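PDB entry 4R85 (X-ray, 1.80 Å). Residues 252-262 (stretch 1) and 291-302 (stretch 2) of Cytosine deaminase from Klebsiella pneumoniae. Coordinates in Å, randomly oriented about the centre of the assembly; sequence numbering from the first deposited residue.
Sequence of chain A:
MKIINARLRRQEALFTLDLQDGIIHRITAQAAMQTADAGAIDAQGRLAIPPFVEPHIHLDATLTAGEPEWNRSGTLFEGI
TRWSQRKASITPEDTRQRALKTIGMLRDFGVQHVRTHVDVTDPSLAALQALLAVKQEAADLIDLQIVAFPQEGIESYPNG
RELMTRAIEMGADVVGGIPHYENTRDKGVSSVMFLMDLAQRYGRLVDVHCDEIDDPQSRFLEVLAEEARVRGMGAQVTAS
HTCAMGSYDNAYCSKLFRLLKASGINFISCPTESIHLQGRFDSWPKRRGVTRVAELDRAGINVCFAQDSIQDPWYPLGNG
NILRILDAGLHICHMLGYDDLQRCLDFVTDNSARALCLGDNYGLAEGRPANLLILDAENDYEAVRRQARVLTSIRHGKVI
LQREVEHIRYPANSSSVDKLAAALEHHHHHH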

# COMPACT_ATOMS: atom_id res chain seq x y z
N TYR A 252 -25.42 17.61 -5.01
CA TYR A 252 -26.04 16.38 -5.49
C TYR A 252 -25.70 15.21 -4.59
O TYR A 252 -26.57 14.41 -4.24
N CYS A 253 -24.42 15.08 -4.23
CA CYS A 253 -24.01 13.91 -3.46
C CYS A 253 -24.67 13.88 -2.08
O CYS A 253 -25.05 12.82 -1.59
N SER A 254 -24.80 15.05 -1.45
CA SER A 254 -25.51 15.14 -0.19
C SER A 254 -26.96 14.67 -0.32
O SER A 254 -27.47 13.94 0.54
N LYS A 255 -27.62 15.11 -1.39
CA LYS A 255 -29.00 14.70 -1.65
C LYS A 255 -29.08 13.20 -1.91
O LYS A 255 -29.98 12.52 -1.41
N LEU A 256 -28.15 12.70 -2.72
CA LEU A 256 -28.07 11.29 -3.07
C LEU A 256 -27.93 10.37 -1.85
O LEU A 256 -28.51 9.28 -1.82
N PHE A 257 -27.17 10.80 -0.85
CA PHE A 257 -26.94 9.98 0.36
C PHE A 257 -28.24 9.62 1.09
O PHE A 257 -28.31 8.60 1.78
N ARG A 258 -29.26 10.45 0.96
CA ARG A 258 -30.53 10.14 1.60
C ARG A 258 -31.15 8.89 0.98
O ARG A 258 -31.65 8.02 1.68
N LEU A 259 -31.10 8.81 -0.35
CA LEU A 259 -31.57 7.63 -1.07
C LEU A 259 -30.67 6.44 -0.74
O LEU A 259 -31.16 5.32 -0.54
N LEU A 260 -29.36 6.67 -0.71
CA LEU A 260 -28.43 5.56 -0.50
C LEU A 260 -28.71 4.89 0.84
O LEU A 260 -28.76 3.67 0.93
N LYS A 261 -28.92 5.71 1.88
CA LYS A 261 -29.28 5.21 3.20
C LYS A 261 -30.61 4.47 3.20
O LYS A 261 -30.72 3.37 3.74
N ALA A 262 -31.63 5.08 2.59
CA ALA A 262 -32.97 4.50 2.57
C ALA A 262 -32.99 3.18 1.78
O ALA A 262 -33.76 2.28 2.11
N THR A 291 -14.30 6.11 -4.47
CA THR A 291 -15.59 6.50 -3.90
C THR A 291 -15.45 7.06 -2.47
O THR A 291 -14.36 7.04 -1.86
N ARG A 292 -16.55 7.58 -1.91
CA ARG A 292 -16.46 8.30 -0.63
C ARG A 292 -16.66 7.34 0.53
O ARG A 292 -17.65 7.40 1.25
N VAL A 293 -15.69 6.44 0.71
CA VAL A 293 -15.78 5.35 1.66
C VAL A 293 -16.00 5.82 3.10
O VAL A 293 -16.87 5.31 3.81
N ALA A 294 -15.20 6.78 3.54
CA ALA A 294 -15.32 7.24 4.93
C ALA A 294 -16.70 7.86 5.17
O ALA A 294 -17.32 7.65 6.22
N GLU A 295 -17.17 8.61 4.19
CA GLU A 295 -18.44 9.31 4.28
C GLU A 295 -19.64 8.34 4.25
O GLU A 295 -20.61 8.51 5.01
N LEU A 296 -19.59 7.33 3.39
CA LEU A 296 -20.59 6.26 3.42
C LEU A 296 -20.66 5.60 4.80
O LEU A 296 -21.74 5.42 5.37
N ASP A 297 -19.50 5.22 5.33
CA ASP A 297 -19.43 4.51 6.60
C ASP A 297 -19.97 5.37 7.76
O ASP A 297 -20.71 4.89 8.61
N ARG A 298 -19.60 6.65 7.77
CA ARG A 298 -20.11 7.58 8.78
C ARG A 298 -21.62 7.75 8.69
O ARG A 298 -22.27 7.99 9.71
N ALA A 299 -22.16 7.60 7.49
CA ALA A 299 -23.60 7.70 7.26
C ALA A 299 -24.34 6.42 7.67
O ALA A 299 -25.56 6.36 7.59
N GLY A 300 -23.59 5.41 8.10
CA GLY A 300 -24.20 4.15 8.52
C GLY A 300 -24.47 3.21 7.35
O GLY A 300 -25.26 2.28 7.45
N ILE A 301 -23.79 3.44 6.24
CA ILE A 301 -23.99 2.64 5.03
C ILE A 301 -22.86 1.61 4.99
O ILE A 301 -21.71 1.94 5.27
N ASN A 302 -23.20 0.36 4.70
CA ASN A 302 -22.20 -0.70 4.69
C ASN A 302 -21.26 -0.58 3.49
O ASN A 302 -21.71 -0.62 2.35

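Stretch 2 meets the helix of stretch 1 first through Arg292, the N-cap residue, whose CA-to-CB bond points toward that helix. Its extended m, t, t side chain lays the planar guanidinium beneath Cys253, a t rotamer, with SG 3.4 Å from CZ over one face. This leaves the in-plane nitrogens free to hydrogen-bond elsewhere in the structure.

Glu295 also starts toward the helix, but its m, p side chain carries the carboxylate away, to a long salt bridge with Arg298 (OE2 to NH1, 3.8 Å). Its closest approach to Phe257 is through its backbone O, at the ring edge, 3.5 Å from Phe257 CE1, where the ring's C–H groups suit a carbonyl; Glu295 CB also lies 4.2 Å from Phe257 CZ.

Leu296 (m, t) sets out sideways, yet its CD2 reaches Phe257 CZ at 3.6 Å and Leu260 CD1 at 4.1 Å. At Ala299 a lone methyl suffices, CB resting 3.9 Å from Phe257 CD1 at the ring edge.

Gly300, with positive phi, closes the helix in a Schellman motif; a CB here would jam against the preceding carbonyl and clash with Lys261 NZ. That ammonium instead donates a hydrogen bond to Gly300 O (NZ to O, 2.9 Å). Ile301 (m, t) completes the apolar patch, its CD1 3.9 Å from Leu260 CB, while Lys261 CD lies 4.1 Å from Ile301 CG1.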

# COMPACT_ATOMS: atom_id res chain seq x y z
CB TYR A 252 -25.59 16.06 -6.92
CG TYR A 252 -26.03 14.68 -7.37
CD1 TYR A 252 -27.39 14.38 -7.54
CD2 TYR A 252 -25.11 13.68 -7.61
CE1 TYR A 252 -27.80 13.11 -7.94
CE2 TYR A 252 -25.50 12.41 -8.03
CZ TYR A 252 -26.84 12.14 -8.19
OH TYR A 252 -27.20 10.88 -8.60
CB CYS A 253 -22.50 13.81 -3.33
SG CYS A 253 -21.93 12.15 -2.90
CB SER A 254 -25.50 16.58 0.33
OG SER A 254 -26.13 16.63 1.61
CB LYS A 255 -29.56 15.45 -2.87
CG LYS A 255 -30.96 14.97 -3.26
CD LYS A 255 -31.39 15.48 -4.63
CE LYS A 255 -31.08 14.48 -5.73
NZ LYS A 255 -32.19 13.50 -5.97
CB LEU A 256 -26.91 11.05 -4.03
CG LEU A 256 -26.65 9.62 -4.51
CD1 LEU A 256 -27.85 9.04 -5.29
CD2 LEU A 256 -25.39 9.58 -5.35
CB PHE A 257 -25.98 10.68 1.33
CG PHE A 257 -24.56 10.20 1.22
CD1 PHE A 257 -23.85 9.84 2.35
CD2 PHE A 257 -23.95 10.10 -0.02
CE1 PHE A 257 -22.55 9.39 2.27
CE2 PHE A 257 -22.63 9.66 -0.12
CZ PHE A 257 -21.93 9.31 1.02
CB ARG A 258 -31.46 11.35 1.51
CG ARG A 258 -30.85 12.58 2.20
CD ARG A 258 -31.61 13.85 1.86
NE ARG A 258 -32.90 13.91 2.53
CZ ARG A 258 -33.07 14.33 3.78
NH1 ARG A 258 -34.28 14.35 4.32
NH2 ARG A 258 -32.02 14.71 4.50
CB LEU A 259 -31.52 7.88 -2.58
CG LEU A 259 -31.73 6.64 -3.47
CD1 LEU A 259 -33.05 5.93 -3.13
CD2 LEU A 259 -31.69 7.03 -4.95
CB LEU A 260 -26.97 6.02 -0.58
CG LEU A 260 -26.49 6.55 -1.93
CD1 LEU A 260 -24.98 6.79 -1.91
CD2 LEU A 260 -26.85 5.58 -3.07
CB LYS A 261 -29.34 6.36 4.21
CG LYS A 261 -29.63 5.90 5.63
CD LYS A 261 -28.58 4.90 6.08
CE LYS A 261 -28.73 4.55 7.56
NZ LYS A 261 -27.86 3.39 7.90
CB ALA A 262 -33.96 5.48 1.99
CB THR A 291 -16.58 5.29 -3.94
OG1 THR A 291 -17.91 5.75 -3.69
CG2 THR A 291 -16.19 4.22 -2.93
CB ARG A 292 -17.50 9.41 -0.58
CG ARG A 292 -17.44 10.37 -1.77
CD ARG A 292 -18.33 11.59 -1.53
NE ARG A 292 -18.37 12.44 -2.72
CZ ARG A 292 -18.85 13.68 -2.76
NH1 ARG A 292 -18.85 14.35 -3.90
NH2 ARG A 292 -19.34 14.25 -1.66
CB VAL A 293 -14.51 4.47 1.62
CG1 VAL A 293 -14.54 3.41 2.73
CG2 VAL A 293 -14.34 3.82 0.23
CB ALA A 294 -14.22 8.24 5.26
CB GLU A 295 -18.52 10.36 3.16
CG GLU A 295 -17.52 11.54 3.30
CD GLU A 295 -16.05 11.17 3.01
OE1 GLU A 295 -15.77 10.14 2.36
OE2 GLU A 295 -15.15 11.95 3.44
CB LEU A 296 -20.28 5.20 2.37
CG LEU A 296 -20.41 5.70 0.93
CD1 LEU A 296 -19.65 4.80 -0.05
CD2 LEU A 296 -21.88 5.77 0.56
CB ASP A 297 -18.00 4.06 6.88
CG ASP A 297 -17.84 3.40 8.24
OD1 ASP A 297 -17.35 4.07 9.19
OD2 ASP A 297 -18.21 2.21 8.38
CB ARG A 298 -19.40 8.94 8.69
CG ARG A 298 -17.94 8.85 9.07
CD ARG A 298 -17.27 10.22 9.21
NE ARG A 298 -15.82 10.07 9.22
CZ ARG A 298 -15.02 10.45 8.22
NH1 ARG A 298 -15.53 11.03 7.15
NH2 ARG A 298 -13.70 10.26 8.32
CB ALA A 299 -23.88 8.03 5.79
CB ILE A 301 -23.98 3.56 3.80
CG1 ILE A 301 -25.23 4.44 3.80
CG2 ILE A 301 -23.85 2.76 2.48
CD1 ILE A 301 -25.17 5.60 2.82
CB ASN A 302 -22.86 -2.06 4.66
CG ASN A 302 -21.87 -3.18 4.93
OD1 ASN A 302 -21.14 -3.14 5.92
ND2 ASN A 302 -21.83 -4.17 4.05